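Local coordinates for probable aspartate aminotransferase 2 (Methanococcus jannaschii, PDB 2Z61) that catalyses the pyridoxal phosphate-dependent transfer of an amino group from alanine to 4-(hydroxymethyl)-2-furancarboxaldehyde phosphate, a step in making the furan moiety of methanofuran, at the interface of chains A and B. Numbering follows the deposited sequence. Chains: chain A/B, Probable aspartate aminotransferase 2.

Both contacts belong to the two-fold interface of the homodimer, so each has a twin with the chains exchanged. The centres of their C-alpha atoms lie about 22 Å apart and they share no residue. Chain A nevertheless links them: A:Leu247 of contact 1 sits near the end of helix 238-251, and A:Phe252 to A:Ser254 of contact 2 follow directly after it. Contact 1 is a phenylalanine and leucine cluster flanked by an arginine. Contact 2 brings a partner tyrosine to the segment following the cofactor-bearing B:Lys222, which suggests that dimer packing helps to shape the active site.

Contact 1: the interface of chains A and B. Residues chain A 103, 107, 110, 132-134, 247; chain B 5-6, 103, 132-133.
The backbone of A:Leu133, just past the end of helix 125-132, turns its carbonyl toward B:Arg5 of the N-terminal helix 4-8, while B:Phe132, the last residue of its own helix 125-132, projects toward A:Ser107 on helix 98-109. B:Phe132 has CG anti to the backbone N (chi1 -176°), which carries the tip of the ring across the interface. There B:Phe132 CZ lies 3.6 Å from A:Ser107 OG, and the serine oxygen sits in the plane of the ring at its edge. That hydroxyl donates to A:Phe103 O in its own helix and also lies above one face of the A:Phe103 ring, offset toward its rim, so an intrachain bond fixes the group that the phenylalanine meets. Around the tip, A:Leu133 CD2 is 4.0 Å from CZ of B:Phe132, and A:Leu247 CD2 approaches its CE1. A:Leu247 also crosses B:Leu6 at about a right angle, with the two CD2 methyls 3.8 Å apart. The polar flank belongs to B:Arg5, extended from CG to NE. B:Arg5 NH1 donates to A:Leu133 O at 3.2 Å (142° at H), with NH2 adding a weak bond to the same oxygen. B:Phe132 O takes a hydrogen bond from B:Arg5 NE at 3.1 Å, lies 3° from the guanidinium plane and restrains its rotation. A water between B:Arg5 NH1 and A:Ile110 O has doubtfully short legs to both, but the water oxygen is 3.1 Å from A:Ser107 O.

Contact 2: the interface of chains A and B. Residues chain A 60-62, 252-254; chain B 221, 227-228, 230.
A:Tyr62 packs against B:Thr227, which lies five residues after B:Lys222, the lysine that carries pyridoxal phosphate, and this pair is the compact core. The tyrosine ring is clamped on both faces. B:Thr227 CB stands over its centre, 3.5 Å from the centroid in a CH-pi contact, and A:Ile253 CG2 of the tyrosine's own chain lies over the centre of the opposite face, 3.5 Å above the plane. These two contacts would hinder the ring from tilting. B:Thr227 OG1 lies between the backbone N and the carbonyl carbon (chi1 59°), which directs it at the backbone of A:His61, 3.3 Å from its CA, and permits a weak bond to A:Thr60 O. That carbonyl, A:Thr60 O, takes a firmer hydrogen bond from B:Gly228 N at 3.0 Å, tying the 3-10 turn 227-229 to the partner chain.

B:Arg230 comes to the edge of the tyrosine ring, with NE in the ring plane and the two flat groups turned 68° apart. Its chain bends at chi2 and chi3, folding the guanidinium back so that NE and NH2 grip one atom side-on; B:Arg230 NE lies 2.8 Å from B:Thr227 O. B:Arg230 NH1 lies 2.9 Å from A:Phe252 O, but its N-H points elsewhere, so this is proximity without a hydrogen bond. An alanine here would probably leave B:Thr227 O without the NE and NH2 donors and open a gap beside the A:Tyr62 edge. In aminotransferases of this family the equivalent arginine binds the cofactor phosphate, and a tyrosine from the partner subunit reaches the same group, roles likely for B:Arg230 and A:Tyr62.

The margins are looser. The side chain of A:His61 only skirts the threonine, and B:Ser221 OG remains 3.9 Å from A:Tyr62 OH. Over the A:Phe252 ring, B:Arg230 CD is offset toward the rim, 4.1 Å from A:Phe252 CZ.

Contact 1: the interface of chains A and B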
# COMPACT_ATOMS: atom_id res chain seq x y z
N PHE A 103 1.07 -9.32 -3.22
CA PHE A 103 2.46 -8.95 -3.50
C PHE A 103 3.40 -9.37 -2.37
O PHE A 103 4.47 -9.91 -2.63
CB PHE A 103 2.59 -7.44 -3.73
CG PHE A 103 3.98 -7.03 -4.09
CD1 PHE A 103 4.47 -7.25 -5.38
CD2 PHE A 103 4.82 -6.48 -3.14
CE1 PHE A 103 5.78 -6.92 -5.70
CE2 PHE A 103 6.14 -6.16 -3.45
CZ PHE A 103 6.62 -6.38 -4.73
N SER A 107 6.52 -12.12 -2.46
CA SER A 107 7.85 -11.64 -2.05
C SER A 107 8.54 -12.51 -1.02
O SER A 107 9.75 -12.72 -1.08
CB SER A 107 7.77 -10.22 -1.48
OG SER A 107 7.30 -9.29 -2.44
N ILE A 110 9.43 -16.24 -3.08
CA ILE A 110 9.95 -16.37 -4.44
C ILE A 110 11.35 -15.79 -4.70
O ILE A 110 11.58 -14.60 -4.50
CB ILE A 110 8.97 -15.76 -5.46
CG1 ILE A 110 7.72 -16.64 -5.54
CG2 ILE A 110 9.63 -15.62 -6.82
CD1 ILE A 110 6.68 -16.13 -6.50
N PHE A 132 8.27 -9.07 -11.86
CA PHE A 132 8.89 -8.06 -11.02
C PHE A 132 9.86 -8.66 -10.00
O PHE A 132 10.91 -8.08 -9.72
CB PHE A 132 7.81 -7.26 -10.27
CG PHE A 132 8.36 -6.13 -9.44
CD1 PHE A 132 8.50 -4.85 -9.98
CD2 PHE A 132 8.73 -6.34 -8.11
CE1 PHE A 132 8.99 -3.79 -9.21
CE2 PHE A 132 9.23 -5.28 -7.33
CZ PHE A 132 9.36 -4.00 -7.88
N LEU A 133 9.49 -9.82 -9.46
CA LEU A 133 10.33 -10.50 -8.47
C LEU A 133 11.37 -11.44 -9.09
O LEU A 133 11.98 -12.25 -8.38
CB LEU A 133 9.45 -11.27 -7.48
CG LEU A 133 8.53 -10.41 -6.60
CD1 LEU A 133 7.56 -11.30 -5.84
CD2 LEU A 133 9.37 -9.59 -5.64
N GLY A 134 11.57 -11.33 -10.40
CA GLY A 134 12.55 -12.17 -11.07
C GLY A 134 12.18 -13.62 -11.31
O GLY A 134 13.03 -14.43 -11.69
N LEU A 247 7.86 -6.94 5.84
CA LEU A 247 7.59 -6.22 4.60
C LEU A 247 6.57 -5.11 4.88
O LEU A 247 6.73 -3.98 4.41
CB LEU A 247 7.03 -7.17 3.54
CG LEU A 247 8.01 -8.18 2.94
CD1 LEU A 247 7.25 -9.19 2.11
CD2 LEU A 247 9.05 -7.46 2.09
N ARG B 5 15.44 -12.61 -0.61
CA ARG B 5 15.19 -11.21 -0.29
C ARG B 5 14.80 -11.00 1.16
O ARG B 5 15.36 -10.14 1.84
CB ARG B 5 14.08 -10.63 -1.17
CG ARG B 5 14.43 -10.49 -2.64
CD ARG B 5 13.44 -9.59 -3.34
NE ARG B 5 13.81 -9.40 -4.74
CZ ARG B 5 13.58 -10.28 -5.71
NH1 ARG B 5 12.96 -11.42 -5.43
NH2 ARG B 5 13.98 -10.02 -6.95
N LEU B 6 13.83 -11.77 1.63
CA LEU B 6 13.36 -11.64 3.01
C LEU B 6 14.42 -12.02 4.02
O LEU B 6 14.32 -11.65 5.19
CB LEU B 6 12.11 -12.49 3.22
CG LEU B 6 10.78 -11.73 3.18
CD1 LEU B 6 10.63 -10.91 4.44
CD2 LEU B 6 10.74 -10.83 1.95
N PHE B 103 9.01 3.55 -2.13
CA PHE B 103 9.27 2.24 -2.72
C PHE B 103 9.05 2.24 -4.23
O PHE B 103 9.87 1.71 -4.98
CB PHE B 103 8.38 1.17 -2.09
CG PHE B 103 8.67 -0.20 -2.61
CD1 PHE B 103 9.79 -0.90 -2.18
CD2 PHE B 103 7.85 -0.77 -3.59
CE1 PHE B 103 10.09 -2.15 -2.72
CE2 PHE B 103 8.15 -2.02 -4.13
CZ PHE B 103 9.27 -2.70 -3.69
N PHE B 132 16.29 -4.97 -1.17
CA PHE B 132 15.16 -5.70 -1.74
C PHE B 132 15.16 -5.64 -3.26
O PHE B 132 14.82 -6.62 -3.92
CB PHE B 132 13.84 -5.12 -1.21
CG PHE B 132 12.62 -5.87 -1.69
CD1 PHE B 132 12.10 -6.93 -0.95
CD2 PHE B 132 11.98 -5.51 -2.87
CE1 PHE B 132 10.96 -7.62 -1.38
CE2 PHE B 132 10.84 -6.19 -3.32
CZ PHE B 132 10.32 -7.25 -2.56
N LEU B 133 15.54 -4.49 -3.82
CA LEU B 133 15.57 -4.31 -5.27
C LEU B 133 16.90 -4.72 -5.91
O LEU B 133 17.15 -4.41 -7.07
CB LEU B 133 15.25 -2.85 -5.62
CG LEU B 133 13.84 -2.38 -5.26
CD1 LEU B 133 13.73 -0.87 -5.46
CD2 LEU B 133 12.82 -3.10 -6.13
O HOH W 1 11.55 -12.37 -3.58

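Contact 2: the interface of chains A and B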
# COMPACT_ATOMS: atom_id res chain seq x y z
N THR A 60 -7.16 8.22 14.32
CA THR A 60 -6.38 8.66 13.16
C THR A 60 -4.89 8.35 13.16
O THR A 60 -4.18 8.77 12.24
CB THR A 60 -6.54 10.18 12.98
OG1 THR A 60 -6.26 10.83 14.24
CG2 THR A 60 -7.94 10.54 12.53
N HIS A 61 -4.40 7.65 14.17
CA HIS A 61 -2.97 7.32 14.21
C HIS A 61 -2.68 5.93 13.65
O HIS A 61 -3.61 5.21 13.26
CB HIS A 61 -2.44 7.44 15.64
CG HIS A 61 -2.40 8.84 16.14
ND1 HIS A 61 -1.30 9.66 16.01
CD2 HIS A 61 -3.31 9.56 16.85
CE1 HIS A 61 -1.52 10.81 16.62
NE2 HIS A 61 -2.74 10.77 17.14
N TYR A 62 -1.40 5.56 13.59
CA TYR A 62 -1.01 4.24 13.09
C TYR A 62 -1.49 3.18 14.10
O TYR A 62 -1.60 3.45 15.29
CB TYR A 62 0.52 4.11 13.01
CG TYR A 62 1.25 4.93 11.96
CD1 TYR A 62 2.45 5.57 12.29
CD2 TYR A 62 0.80 5.01 10.64
CE1 TYR A 62 3.20 6.24 11.33
CE2 TYR A 62 1.54 5.68 9.66
CZ TYR A 62 2.75 6.30 10.02
OH TYR A 62 3.51 6.95 9.08
N PHE A 252 4.50 -0.21 4.23
CA PHE A 252 3.18 0.38 4.40
C PHE A 252 2.84 0.86 5.82
O PHE A 252 2.03 1.77 6.00
CB PHE A 252 2.14 -0.64 3.93
CG PHE A 252 0.81 -0.05 3.61
CD1 PHE A 252 0.68 0.91 2.62
CD2 PHE A 252 -0.32 -0.43 4.32
CE1 PHE A 252 -0.55 1.49 2.34
CE2 PHE A 252 -1.56 0.14 4.05
CZ PHE A 252 -1.68 1.10 3.07
N ILE A 253 3.47 0.24 6.82
CA ILE A 253 3.25 0.55 8.23
C ILE A 253 1.99 -0.15 8.76
O ILE A 253 2.08 -1.01 9.63
CB ILE A 253 3.12 2.06 8.49
CG1 ILE A 253 4.29 2.82 7.84
CG2 ILE A 253 3.10 2.32 9.99
CD1 ILE A 253 5.65 2.49 8.41
N SER A 254 0.81 0.21 8.25
CA SER A 254 -0.44 -0.43 8.69
C SER A 254 -1.64 0.01 7.85
O SER A 254 -1.66 1.11 7.30
CB SER A 254 -0.70 -0.13 10.17
OG SER A 254 -0.88 1.26 10.43
N SER B 221 1.00 12.58 6.30
CA SER B 221 1.23 11.94 7.60
C SER B 221 1.75 12.82 8.74
O SER B 221 1.16 12.87 9.81
CB SER B 221 2.20 10.75 7.46
OG SER B 221 1.53 9.60 6.95
N THR B 227 -1.27 10.24 9.79
CA THR B 227 -0.54 8.98 9.69
C THR B 227 -1.41 7.78 9.33
O THR B 227 -1.12 7.05 8.38
CB THR B 227 0.22 8.65 10.99
OG1 THR B 227 -0.70 8.57 12.08
CG2 THR B 227 1.26 9.73 11.29
N GLY B 228 -2.49 7.58 10.08
CA GLY B 228 -3.37 6.44 9.82
C GLY B 228 -4.22 6.53 8.56
O GLY B 228 -4.70 5.50 8.09
N ARG B 230 -3.22 7.03 5.70
CA ARG B 230 -2.41 6.47 4.62
C ARG B 230 -2.55 7.19 3.28
O ARG B 230 -3.19 6.69 2.35
CB ARG B 230 -2.76 4.98 4.41
CG ARG B 230 -2.80 4.13 5.67
CD ARG B 230 -1.41 3.78 6.12
NE ARG B 230 -0.75 4.96 6.64
CZ ARG B 230 0.51 5.28 6.40
NH1 ARG B 230 1.28 4.50 5.66
NH2 ARG B 230 0.96 6.41 6.90